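Long-range contacts in hypothetical protein RPA3614 (Rhodopseudomonas palustris, PDB 2HHG), which is of unknown function but contains a rhodanese-like domain and may transfer sulfur from thiosulfate to cyanide: residues A[15-20]-A[102-107]; A[90-95]-A[115-120]; A[37-42]-A[85-90]. All coordinates share one frame; numbering follows the deposited sequence. Where two conformers were deposited one is given.

Interaction 1 (A[15-20]-A[102-107]); sequences DEANSS and AAKTAQ. With NA (sodium ion), chain C.
The ammonium group of K104, whose chain crosses beside A17 and S20 to the backbone of E16, is gripped by two groups. NZ donates to water 1 over 2.9 Å, and it forms a salt bridge with D108, one turn further along helix 97-109. The same water donates to E16 OE1 at 3.1 Å, so it links the two side chains where their charged atoms, NZ of K104 and OE1 of E16, are 5.4 Å apart. E16 has a second polar partner on its other oxygen, a salt bridge from OE2 to R8.

The course of the lysine chain accounts for the apolar part of the contact. CG stands anti to the backbone N (chi1 180°), a bend at chi2 (60°) redirects CD, and chi4 bends the chain again at NZ. CB of K104 rests on the methyl CB of A17 at 3.7 Å. Further out, CE lies 3.6 Å from CB of S20 and 3.5 Å from its OG. Replacement by an alanine would keep the CB contact with A17, but it would probably uncover the S20 side chain and leave both D108 and the bridging water without their cationic mate.

Beyond K104, the Q107 amide, probably turned over in the model, lies near S20 O. Apart from the lysine contact, N18 O binds the sodium ion at 2.3 Å, with I21 O and two waters as further ligands. The chemistry thus grades outward, from the A17 methyl, also packed on L101, through the lysine methylenes to hydrated charge. Helices 10-18 and 97-109 meet here through a small apolar patch, and a water relays between opposite charges whose attraction would probably be modest.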
loop_
_atom_site.group_PDB
_atom_site.type_symbol
_atom_site.label_atom_id
_atom_site.label_comp_id
_atom_site.label_asym_id
_atom_site.label_seq_id
_atom_site.Cartn_x
_atom_site.Cartn_y
_atom_site.Cartn_z
ATOM N N ASP A 15 -12.418 -0.626 -8.662
ATOM C CA ASP A 15 -12.955 0.559 -9.323
ATOM C C ASP A 15 -13.219 1.656 -8.299
ATOM O O ASP A 15 -12.804 2.808 -8.487
ATOM C CB ASP A 15 -14.247 0.231 -10.078
ATOM C CG ASP A 15 -14.928 1.473 -10.629
ATOM O OD1 ASP A 15 -14.280 2.219 -11.392
ATOM O OD2 ASP A 15 -16.105 1.709 -10.289
ATOM N N GLU A 16 -13.899 1.292 -7.213
ATOM C CA GLU A 16 -14.207 2.227 -6.131
ATOM C C GLU A 16 -12.941 2.816 -5.518
ATOM O O GLU A 16 -12.881 4.016 -5.236
ATOM C CB GLU A 16 -15.016 1.536 -5.033
ATOM C CG GLU A 16 -16.463 1.234 -5.386
ATOM C CD GLU A 16 -17.163 0.378 -4.337
ATOM O OE1 GLU A 16 -16.650 0.255 -3.204
ATOM O OE2 GLU A 16 -18.232 -0.182 -4.651
ATOM N N ALA A 17 -11.939 1.967 -5.304
ATOM C CA ALA A 17 -10.679 2.407 -4.724
ATOM C C ALA A 17 -9.914 3.316 -5.681
ATOM O O ALA A 17 -9.549 4.440 -5.316
ATOM C CB ALA A 17 -9.834 1.208 -4.327
ATOM N N ASN A 18 -9.687 2.832 -6.901
ATOM C CA ASN A 18 -8.916 3.578 -7.895
ATOM C C ASN A 18 -9.419 4.993 -8.131
ATOM O O ASN A 18 -8.615 5.926 -8.241
ATOM C CB ASN A 18 -8.856 2.821 -9.219
ATOM C CG ASN A 18 -7.904 1.652 -9.177
ATOM O OD1 ASN A 18 -6.873 1.697 -8.508
ATOM N ND2 ASN A 18 -8.238 0.597 -9.908
ATOM N N SER A 19 -10.734 5.162 -8.193
ATOM C CA SER A 19 -11.318 6.465 -8.504
ATOM C C SER A 19 -11.319 7.434 -7.320
ATOM O O SER A 19 -11.655 8.610 -7.475
ATOM C CB SER A 19 -12.733 6.294 -9.055
ATOM O OG SER A 19 -13.593 5.788 -8.059
ATOM N N SER A 20 -10.935 6.935 -6.147
ATOM C CA SER A 20 -10.931 7.713 -4.911
ATOM C C SER A 20 -9.522 8.040 -4.416
ATOM O O SER A 20 -9.366 8.872 -3.525
ATOM C CB SER A 20 -11.674 6.946 -3.810
ATOM O OG SER A 20 -13.064 6.859 -4.074
ATOM N N ALA A 102 -5.995 -1.178 0.094
ATOM C CA ALA A 102 -5.427 -0.744 1.372
ATOM C C ALA A 102 -5.433 0.775 1.506
ATOM O O ALA A 102 -5.802 1.310 2.547
ATOM C CB ALA A 102 -4.020 -1.275 1.542
ATOM N N ALA A 103 -5.021 1.475 0.448
ATOM C CA ALA A 103 -5.043 2.938 0.447
ATOM C C ALA A 103 -6.461 3.463 0.641
ATOM O O ALA A 103 -6.681 4.397 1.410
ATOM C CB ALA A 103 -4.435 3.480 -0.837
ATOM N N LYS A 104 -7.421 2.843 -0.034
ATOM C CA LYS A 104 -8.815 3.235 0.117
ATOM C C LYS A 104 -9.316 2.998 1.549
ATOM O O LYS A 104 -9.982 3.861 2.122
ATOM C CB LYS A 104 -9.677 2.505 -0.910
ATOM C CG LYS A 104 -11.172 2.831 -0.852
ATOM C CD LYS A 104 -11.468 4.311 -1.078
ATOM C CE LYS A 104 -12.936 4.542 -1.409
ATOM N NZ LYS A 104 -13.877 3.996 -0.401
ATOM N N THR A 105 -8.992 1.845 2.128
ATOM C CA THR A 105 -9.348 1.577 3.520
ATOM C C THR A 105 -8.772 2.645 4.454
ATOM O O THR A 105 -9.479 3.200 5.297
ATOM C CB THR A 105 -8.844 0.199 3.945
ATOM O OG1 THR A 105 -9.511 -0.801 3.166
ATOM C CG2 THR A 105 -9.091 -0.054 5.430
ATOM N N ALA A 106 -7.487 2.933 4.291
ATOM C CA ALA A 106 -6.824 3.915 5.140
ATOM C C ALA A 106 -7.483 5.287 4.985
ATOM O O ALA A 106 -7.756 5.974 5.969
ATOM C CB ALA A 106 -5.350 3.980 4.808
ATOM N N GLN A 107 -7.777 5.663 3.748
ATOM C CA GLN A 107 -8.425 6.940 3.486
ATOM C C GLN A 107 -9.827 7.000 4.110
ATOM O O GLN A 107 -10.203 8.027 4.693
ATOM C CB GLN A 107 -8.494 7.174 1.986
ATOM C CG GLN A 107 -8.888 8.584 1.598
ATOM C CD GLN A 107 -8.796 8.785 0.114
ATOM O OE1 GLN A 107 -9.725 8.457 -0.633
ATOM N NE2 GLN A 107 -7.681 9.313 -0.332
HETATM NA NA NA C . -6.930 7.297 -8.884
HETATM O O HOH W 1 -14.400 1.248 -1.286
HETATM O O HOH W 2 -6.247 5.170 -9.664
HETATM O O HOH W 3 -4.901 8.549 -9.443
#

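Interaction 2 (A[90-95]-A[115-120]); sequences VFYCAG and AHIEGG. With PO4 (phosphate ion), chain B.
G95 and G120 bring their backbones unusually close, with CA atoms 4.1 Å apart. A CB on G120 would clash, falling 2.6 Å from G95 N; its positive phi also favours glycine. G119 and G95 meet reciprocally through CA-H...O contacts, each CA 3.5 Å from the other's O. Before this point the strands pair in parallel: F91 N donates to A115 O (2.8 Å, nearly straight at 171°), while the longer bond from I117 N to F91 O is more bent at hydrogen (143°). As the strands part, water 4 fills in, accepting from C93 N and donating to I117 O at 2.7 Å. I117 crosses V90 at about a right angle, CG1 to CG1 at 3.6 Å, and its CD1 reaches CB of Y92.

C93 opens the loop that curls round a phosphate, probably from the crystallisation liquor, that L97 N and R98 N also bind; G95 N adds a weak bond to O4. Strand 88-92, helix 97-109 and strand 114-117 make a beta-alpha-beta crossover, and an anion-cradling loop that begins with a cysteine at the strand end is consistent with the active-site loop of rhodanese-like domains.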
loop_
_atom_site.group_PDB
_atom_site.type_symbol
_atom_site.label_atom_id
_atom_site.label_comp_id
_atom_site.label_asym_id
_atom_site.label_seq_id
_atom_site.Cartn_x
_atom_site.Cartn_y
_atom_site.Cartn_z
ATOM N N VAL A 90 2.263 6.036 1.338
ATOM C CA VAL A 90 2.283 5.416 0.028
ATOM C C VAL A 90 2.331 3.904 0.221
ATOM O O VAL A 90 3.340 3.364 0.676
ATOM C CB VAL A 90 3.503 5.900 -0.783
ATOM C CG1 VAL A 90 3.574 5.190 -2.134
ATOM C CG2 VAL A 90 3.472 7.409 -0.949
ATOM N N PHE A 91 1.243 3.221 -0.132
ATOM C CA PHE A 91 1.131 1.779 0.076
ATOM C C PHE A 91 1.576 1.036 -1.161
ATOM O O PHE A 91 1.336 1.490 -2.276
ATOM C CB PHE A 91 -0.318 1.408 0.411
ATOM C CG PHE A 91 -0.811 2.019 1.690
ATOM C CD1 PHE A 91 -0.638 1.358 2.902
ATOM C CD2 PHE A 91 -1.429 3.271 1.693
ATOM C CE1 PHE A 91 -1.074 1.930 4.091
ATOM C CE2 PHE A 91 -1.866 3.845 2.877
ATOM C CZ PHE A 91 -1.691 3.171 4.078
ATOM N N TYR A 92 2.224 -0.107 -0.976
ATOM C CA TYR A 92 2.541 -0.951 -2.126
ATOM C C TYR A 92 2.418 -2.430 -1.825
ATOM O O TYR A 92 2.602 -2.873 -0.695
ATOM C CB TYR A 92 3.910 -0.621 -2.736
ATOM C CG TYR A 92 5.108 -1.170 -1.998
ATOM C CD1 TYR A 92 5.727 -2.345 -2.416
ATOM C CD2 TYR A 92 5.650 -0.490 -0.913
ATOM C CE1 TYR A 92 6.844 -2.848 -1.747
ATOM C CE2 TYR A 92 6.772 -0.981 -0.245
ATOM C CZ TYR A 92 7.365 -2.151 -0.677
ATOM O OH TYR A 92 8.482 -2.631 -0.025
ATOM N N CYS A 93 2.090 -3.180 -2.867
ATOM C CA CYS A 93 1.987 -4.627 -2.786
ATOM C C CYS A 93 2.767 -5.198 -3.971
ATOM O O CYS A 93 3.629 -4.510 -4.521
ATOM C CB CYS A 93 0.517 -5.070 -2.789
ATOM S SG CYS A 93 -0.436 -4.547 -4.253
ATOM N N ALA A 94 2.488 -6.437 -4.372
ATOM C CA ALA A 94 3.226 -7.042 -5.485
ATOM C C ALA A 94 2.848 -6.501 -6.865
ATOM O O ALA A 94 3.721 -6.332 -7.725
ATOM C CB ALA A 94 3.096 -8.568 -5.455
ATOM N N GLY A 95 1.567 -6.225 -7.083
ATOM C CA GLY A 95 1.083 -5.852 -8.412
ATOM C C GLY A 95 0.188 -4.632 -8.485
ATOM O O GLY A 95 -0.274 -4.267 -9.567
ATOM N N ALA A 115 -1.629 7.240 -0.989
ATOM C CA ALA A 115 -1.457 6.873 -2.378
ATOM C C ALA A 115 -1.037 5.422 -2.445
ATOM O O ALA A 115 -0.723 4.807 -1.426
ATOM C CB ALA A 115 -0.414 7.762 -3.035
ATOM N N HIS A 116 -1.030 4.866 -3.645
ATOM C CA HIS A 116 -0.408 3.572 -3.850
ATOM C C HIS A 116 0.431 3.607 -5.124
ATOM O O HIS A 116 0.295 4.526 -5.934
ATOM C CB HIS A 116 -1.436 2.430 -3.819
ATOM C CG HIS A 116 -2.091 2.149 -5.130
ATOM N ND1 HIS A 116 -2.783 3.096 -5.855
ATOM C CD2 HIS A 116 -2.174 0.999 -5.834
ATOM C CE1 HIS A 116 -3.249 2.540 -6.961
ATOM N NE2 HIS A 116 -2.891 1.270 -6.971
ATOM N N ILE A 117 1.323 2.631 -5.266
ATOM C CA ILE A 117 2.256 2.602 -6.388
ATOM C C ILE A 117 1.691 1.773 -7.539
ATOM O O ILE A 117 1.451 0.572 -7.401
ATOM C CB ILE A 117 3.640 2.051 -5.965
ATOM C CG1 ILE A 117 4.218 2.871 -4.804
ATOM C CG2 ILE A 117 4.606 2.033 -7.163
ATOM C CD1 ILE A 117 5.598 2.433 -4.321
ATOM N N GLU A 118 1.495 2.423 -8.683
ATOM C CA GLU A 118 1.019 1.739 -9.878
ATOM C C GLU A 118 1.893 0.531 -10.209
ATOM O O GLU A 118 3.117 0.637 -10.274
ATOM C CB GLU A 118 0.978 2.702 -11.064
ATOM C CG GLU A 118 0.208 2.170 -12.275
ATOM C CD GLU A 118 -0.099 3.243 -13.310
ATOM O OE1 GLU A 118 0.605 4.276 -13.335
ATOM O OE2 GLU A 118 -1.044 3.046 -14.108
ATOM N N GLY A 119 1.246 -0.615 -10.388
ATOM C CA GLY A 119 1.923 -1.848 -10.762
ATOM C C GLY A 119 2.709 -2.526 -9.655
ATOM O O GLY A 119 3.317 -3.565 -9.878
ATOM N N GLY A 120 2.716 -1.940 -8.459
ATOM C CA GLY A 120 3.340 -2.569 -7.301
ATOM C C GLY A 120 4.842 -2.766 -7.397
ATOM O O GLY A 120 5.528 -2.133 -8.216
HETATM P P PO4 B . -1.630 -7.795 -6.110
HETATM O O1 PO4 B . -1.668 -6.705 -7.129
HETATM O O2 PO4 B . -2.467 -7.439 -4.924
HETATM O O3 PO4 B . -2.192 -9.045 -6.770
HETATM O O4 PO4 B . -0.216 -8.072 -5.682
HETATM O O HOH W 4 1.538 -0.913 -5.164
#

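Interaction 3 (A[37-42]-A[85-90]); sequences ASDVVI and EDKKFV
With CG anti to its carbonyl carbon (chi1 -69°) and every later torsion extended, K87 lays its methylenes across V41 at about a right angle. CG2 of V41, itself anti to the carbonyl carbon, meets CD of K87 at 3.7 Å. F89 meets the same valine from another direction: the two side chains run side by side, pointing the same way, and CB of V41 is 3.7 Å from CD1 of the ring. V41 thus touches both a lysine chain and an aromatic ring.

The root of K87 packs on the backbone of D39, with CB 3.4 Å from D39 O. Its far end forms a salt bridge to E85, NZ meeting OE1 at 3.1 Å on the syn side, 32° out of the carboxylate plane. This pairing ties the lysine tip to its own segment, while its aliphatic part serves the contact.

Three backbone bonds fix the parallel register. K88 N donates to D39 O at 3.0 Å, V41 N to K88 O at 2.8 Å, and V90 N to V41 O at 2.9 Å. D39 enters this ladder from a type II turn spanning A37 to V40, where its positive phi (57°) fits the third position. On the face that carries V40, K88, I42 and V90, CG1 of V40 touches CG2 of V90 at 3.8 Å, the two side chains crossing obliquely.

Helix 26-34 covers that face, L32 touching V40 and H33 touching I42, and the amino end of K88 turns away to a salt bridge with E22. On the other face I82 borders V41 and L111 borders F89. Strand 40-44 also bonds to F61 on its far side, and strand 88-92 to strand 114-117, which places the pair inside the parallel sheet.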
loop_
_atom_site.group_PDB
_atom_site.type_symbol
_atom_site.label_atom_id
_atom_site.label_comp_id
_atom_site.label_asym_id
_atom_site.label_seq_id
_atom_site.Cartn_x
_atom_site.Cartn_y
_atom_site.Cartn_z
ATOM N N ALA A 37 12.394 10.808 0.177
ATOM C CA ALA A 37 11.007 10.606 0.619
ATOM C C ALA A 37 10.655 11.374 1.903
ATOM O O ALA A 37 10.068 10.817 2.841
ATOM C CB ALA A 37 10.692 9.110 0.755
ATOM N N SER A 38 11.017 12.657 1.930
ATOM C CA SER A 38 10.725 13.523 3.068
ATOM C C SER A 38 9.218 13.679 3.246
ATOM O O SER A 38 8.483 13.903 2.278
ATOM C CB SER A 38 11.393 14.890 2.911
ATOM O OG SER A 38 12.802 14.783 3.032
ATOM N N ASP A 39 8.775 13.542 4.492
ATOM C CA ASP A 39 7.350 13.573 4.843
ATOM C C ASP A 39 6.526 12.517 4.087
ATOM O O ASP A 39 5.370 12.754 3.724
ATOM C CB ASP A 39 6.756 14.981 4.659
ATOM C CG ASP A 39 7.381 16.011 5.588
ATOM O OD1 ASP A 39 7.652 15.684 6.765
ATOM O OD2 ASP A 39 7.598 17.155 5.136
ATOM N N VAL A 40 7.144 11.362 3.845
ATOM C CA VAL A 40 6.478 10.220 3.220
ATOM C C VAL A 40 6.826 8.968 4.022
ATOM O O VAL A 40 7.959 8.818 4.490
ATOM C CB VAL A 40 6.903 10.045 1.724
ATOM C CG1 VAL A 40 6.385 8.728 1.141
ATOM C CG2 VAL A 40 6.419 11.222 0.876
ATOM N N VAL A 41 5.834 8.099 4.204
ATOM C CA VAL A 41 6.055 6.762 4.734
ATOM C C VAL A 41 5.602 5.790 3.653
ATOM O O VAL A 41 4.438 5.825 3.222
ATOM C CB VAL A 41 5.262 6.511 6.039
ATOM C CG1 VAL A 41 5.465 5.077 6.525
ATOM C CG2 VAL A 41 5.663 7.502 7.122
ATOM N N ILE A 42 6.525 4.945 3.202
ATOM C CA ILE A 42 6.212 3.919 2.218
ATOM C C ILE A 42 5.902 2.638 2.977
ATOM O O ILE A 42 6.729 2.150 3.736
ATOM C CB ILE A 42 7.359 3.735 1.198
ATOM C CG1 ILE A 42 7.634 5.060 0.459
ATOM C CG2 ILE A 42 7.016 2.636 0.207
ATOM C CD1 ILE A 42 8.834 5.044 -0.481
ATOM N N GLU A 85 1.711 9.962 12.155
ATOM C CA GLU A 85 2.605 11.007 11.660
ATOM C C GLU A 85 1.972 11.846 10.561
ATOM O O GLU A 85 1.167 11.356 9.768
ATOM C CB GLU A 85 3.928 10.407 11.188
ATOM C CG GLU A 85 4.734 9.823 12.338
ATOM C CD GLU A 85 6.069 9.247 11.924
ATOM O OE1 GLU A 85 6.462 9.391 10.748
ATOM O OE2 GLU A 85 6.724 8.634 12.791
ATOM N N ASP A 86 2.363 13.117 10.532
ATOM C CA ASP A 86 1.865 14.098 9.585
ATOM C C ASP A 86 2.618 13.960 8.257
ATOM O O ASP A 86 3.421 14.821 7.885
ATOM C CB ASP A 86 2.045 15.496 10.199
ATOM C CG ASP A 86 1.558 16.615 9.296
ATOM O OD1 ASP A 86 0.533 16.433 8.607
ATOM O OD2 ASP A 86 2.205 17.686 9.290
ATOM N N LYS A 87 2.348 12.862 7.552
ATOM C CA LYS A 87 3.073 12.490 6.338
ATOM C C LYS A 87 2.122 11.905 5.308
ATOM O O LYS A 87 0.985 11.568 5.634
ATOM C CB LYS A 87 4.171 11.473 6.679
ATOM C CG LYS A 87 5.309 12.071 7.506
ATOM C CD LYS A 87 6.374 11.056 7.841
ATOM C CE LYS A 87 7.558 11.716 8.528
ATOM N NZ LYS A 87 8.562 10.703 8.943
ATOM N N LYS A 88 2.591 11.794 4.068
ATOM C CA LYS A 88 1.878 11.058 3.033
ATOM C C LYS A 88 2.234 9.570 3.128
ATOM O O LYS A 88 3.408 9.210 3.210
ATOM C CB LYS A 88 2.201 11.606 1.635
ATOM C CG LYS A 88 1.504 10.833 0.508
ATOM C CD LYS A 88 1.654 11.476 -0.870
ATOM C CE LYS A 88 0.621 12.574 -1.089
ATOM N NZ LYS A 88 0.548 13.023 -2.508
ATOM N N PHE A 89 1.209 8.721 3.110
ATOM C CA PHE A 89 1.385 7.272 3.200
ATOM C C PHE A 89 1.195 6.646 1.838
ATOM O O PHE A 89 0.119 6.746 1.244
ATOM C CB PHE A 89 0.433 6.676 4.237
ATOM C CG PHE A 89 0.774 7.082 5.631
ATOM C CD1 PHE A 89 1.573 6.277 6.428
ATOM C CD2 PHE A 89 0.347 8.307 6.135
ATOM C CE1 PHE A 89 1.922 6.673 7.710
ATOM C CE2 PHE A 89 0.687 8.711 7.419
ATOM C CZ PHE A 89 1.482 7.888 8.206
ATOM N N VAL A 90 2.263 6.036 1.338
ATOM C CA VAL A 90 2.283 5.416 0.028
ATOM C C VAL A 90 2.331 3.904 0.221
ATOM O O VAL A 90 3.340 3.364 0.676
ATOM C CB VAL A 90 3.503 5.900 -0.783
ATOM C CG1 VAL A 90 3.574 5.190 -2.134
ATOM C CG2 VAL A 90 3.472 7.409 -0.949
#

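Interaction 2 is buried, interaction 3 partly so, and interaction 1 lies at the surface. Interactions 2 and 3 share V90 and strand 88-92, flanked by strands 114-117 and 40-44; A115 N lies 2.9 Å from F89 O, probably a hydrogen bond that continues the ladder between them. Interaction 1 shares no residue with them but uses helix 97-109, which follows strand 88-92 and packs on it: CB of A106 touches CZ of F91 at 3.8 Å. Backbone ladders and apolar faces hold the two strand pairs, with salt bridges toward the edge of interaction 3, whereas the helix pair meets through one alanine methyl, lysine methylenes and a water between opposite charges.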